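Side-chain contact in 2-dehydropantoate 2-reductase (Porphyromonas gingivalis, PDB 2QYT), which probably catalyses the NADPH-dependent reduction of ketopantoate to pantoate, a step in pantothenate biosynthesis: residues A[92-95]-A[96-100]. Residues are numbered along the deposited sequence; the frame is centred on the assembly and turned at random.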
loop_
_atom_site.group_PDB
_atom_site.type_symbol
_atom_site.label_atom_id
_atom_site.label_comp_id
_atom_site.label_asym_id
_atom_site.label_seq_id
_atom_site.Cartn_x
_atom_site.Cartn_y
_atom_site.Cartn_z
ATOM N N LYS A 92 1.654 -8.409 3.822
ATOM C CA LYS A 92 1.747 -7.941 5.213
ATOM C C LYS A 92 2.410 -8.978 6.112
ATOM O O LYS A 92 2.510 -8.779 7.335
ATOM C CB LYS A 92 0.385 -7.512 5.775
ATOM C CG LYS A 92 -0.735 -8.571 5.778
ATOM C CD LYS A 92 -1.915 -8.189 6.741
ATOM C CE LYS A 92 -2.914 -7.154 6.132
ATOM N NZ LYS A 92 -4.193 -7.713 5.487
ATOM N N ASP A 93 2.870 -10.068 5.495
ATOM C CA ASP A 93 3.215 -11.297 6.226
ATOM C C ASP A 93 4.634 -11.302 6.813
ATOM O O ASP A 93 4.849 -11.879 7.878
ATOM C CB ASP A 93 2.925 -12.583 5.396
ATOM C CG ASP A 93 1.403 -12.842 5.200
ATOM O OD1 ASP A 93 1.004 -13.458 4.174
ATOM O OD2 ASP A 93 0.606 -12.424 6.072
ATOM N N TYR A 94 5.601 -10.656 6.165
ATOM C CA TYR A 94 6.978 -10.698 6.720
ATOM C C TYR A 94 7.411 -9.412 7.459
ATOM O O TYR A 94 7.028 -8.301 7.061
ATOM C CB TYR A 94 7.995 -11.029 5.608
ATOM C CG TYR A 94 7.596 -12.181 4.701
ATOM C CD1 TYR A 94 7.533 -13.499 5.191
ATOM C CD2 TYR A 94 7.284 -11.961 3.354
ATOM C CE1 TYR A 94 7.182 -14.580 4.357
ATOM C CE2 TYR A 94 6.912 -13.025 2.511
ATOM C CZ TYR A 94 6.874 -14.333 3.015
ATOM O OH TYR A 94 6.519 -15.383 2.194
ATOM N N ASP A 95 8.228 -9.555 8.505
ATOM C CA ASP A 95 9.081 -8.452 8.967
ATOM C C ASP A 95 9.904 -7.930 7.774
ATOM O O ASP A 95 9.989 -8.615 6.742
ATOM C CB ASP A 95 9.936 -8.883 10.164
ATOM C CG ASP A 95 11.115 -9.797 9.794
ATOM O OD1 ASP A 95 11.898 -9.488 8.891
ATOM O OD2 ASP A 95 11.302 -10.812 10.475
HETATM N N MSE A 96 10.456 -6.726 7.871
HETATM C CA MSE A 96 11.073 -6.111 6.710
HETATM C C MSE A 96 12.392 -6.797 6.296
HETATM O O MSE A 96 12.732 -6.843 5.117
HETATM C CB MSE A 96 11.312 -4.621 6.934
HETATM C CG MSE A 96 10.933 -3.786 5.700
HETATM SE SE MSE A 96 8.942 -3.821 5.264
HETATM C CE MSE A 96 8.240 -3.155 6.962
ATOM N N GLU A 97 13.106 -7.320 7.283
ATOM C CA GLU A 97 14.360 -8.042 7.093
ATOM C C GLU A 97 14.103 -9.238 6.209
ATOM O O GLU A 97 14.773 -9.418 5.199
ATOM C CB GLU A 97 14.896 -8.492 8.442
ATOM C CG GLU A 97 15.937 -7.550 9.109
ATOM C CD GLU A 97 15.399 -6.225 9.662
ATOM O OE1 GLU A 97 14.156 -6.041 9.814
ATOM O OE2 GLU A 97 16.271 -5.362 9.963
ATOM N N ARG A 98 13.091 -10.022 6.570
ATOM C CA ARG A 98 12.714 -11.217 5.845
ATOM C C ARG A 98 12.135 -10.922 4.471
ATOM O O ARG A 98 12.505 -11.593 3.505
ATOM C CB ARG A 98 11.718 -12.038 6.655
ATOM C CG ARG A 98 11.244 -13.273 5.969
ATOM C CD ARG A 98 10.531 -14.190 6.953
ATOM N NE ARG A 98 9.884 -15.295 6.221
ATOM C CZ ARG A 98 9.294 -16.359 6.780
ATOM N NH1 ARG A 98 9.258 -16.528 8.101
ATOM N NH2 ARG A 98 8.742 -17.272 6.001
ATOM N N GLY A 99 11.234 -9.938 4.368
ATOM C CA GLY A 99 10.693 -9.537 3.064
ATOM C C GLY A 99 11.801 -9.131 2.076
ATOM O O GLY A 99 11.752 -9.498 0.917
ATOM N N VAL A 100 12.802 -8.390 2.523
ATOM C CA VAL A 100 13.889 -7.983 1.624
ATOM C C VAL A 100 14.689 -9.255 1.191
ATOM O O VAL A 100 14.901 -9.472 -0.008
ATOM C CB VAL A 100 14.752 -6.833 2.239
ATOM C CG1 VAL A 100 16.176 -6.669 1.534
ATOM C CG2 VAL A 100 13.901 -5.506 2.332
#
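D95 caps the helix 96-103 and holds R98 and G99 in its first turn, at the end of the loop that leads from strand 86-89 of the parallel sheet in the Rossmann-type domain into the helix. As the N-cap residue it uses two of its oxygens, one from the side chain and one from the main chain. Carboxylate oxygen OD1 takes the amide of R98 at 2.7 Å, a nearly straight bond (170° at the hydrogen) that meets OD1 almost along its C-O axis. The main-chain O of D95 accepts from G99 N at 3.0 Å, the first turn-to-turn bond of the helix, and V100 N continues the series to M96 O. Aspartate suits this place because its short side chain, with CG lodged between the backbone N and the carbonyl carbon (chi1 75°), can fold back to the R98 amide, a first-turn N-H with no preceding helical turn to accept it. Its negative charge also probably suits the positive end of the helix dipole.

With CG anti to the backbone N (chi1 178°) and the chain extended to NE, the long R98 runs along the flat Y94 ring. Its guanidinium passes obliquely by the CD1-CE1 side, planes 25° apart, and R98 NE makes a salt bridge with E102 OE2. E97 OE2 is hydrogen-bonded to the Y129 hydroxyl. Y94 CB packs 3.6 Å from N of buried, side-chain-less G99, while Y94 CD1 lies 3.1 Å from R98 NE.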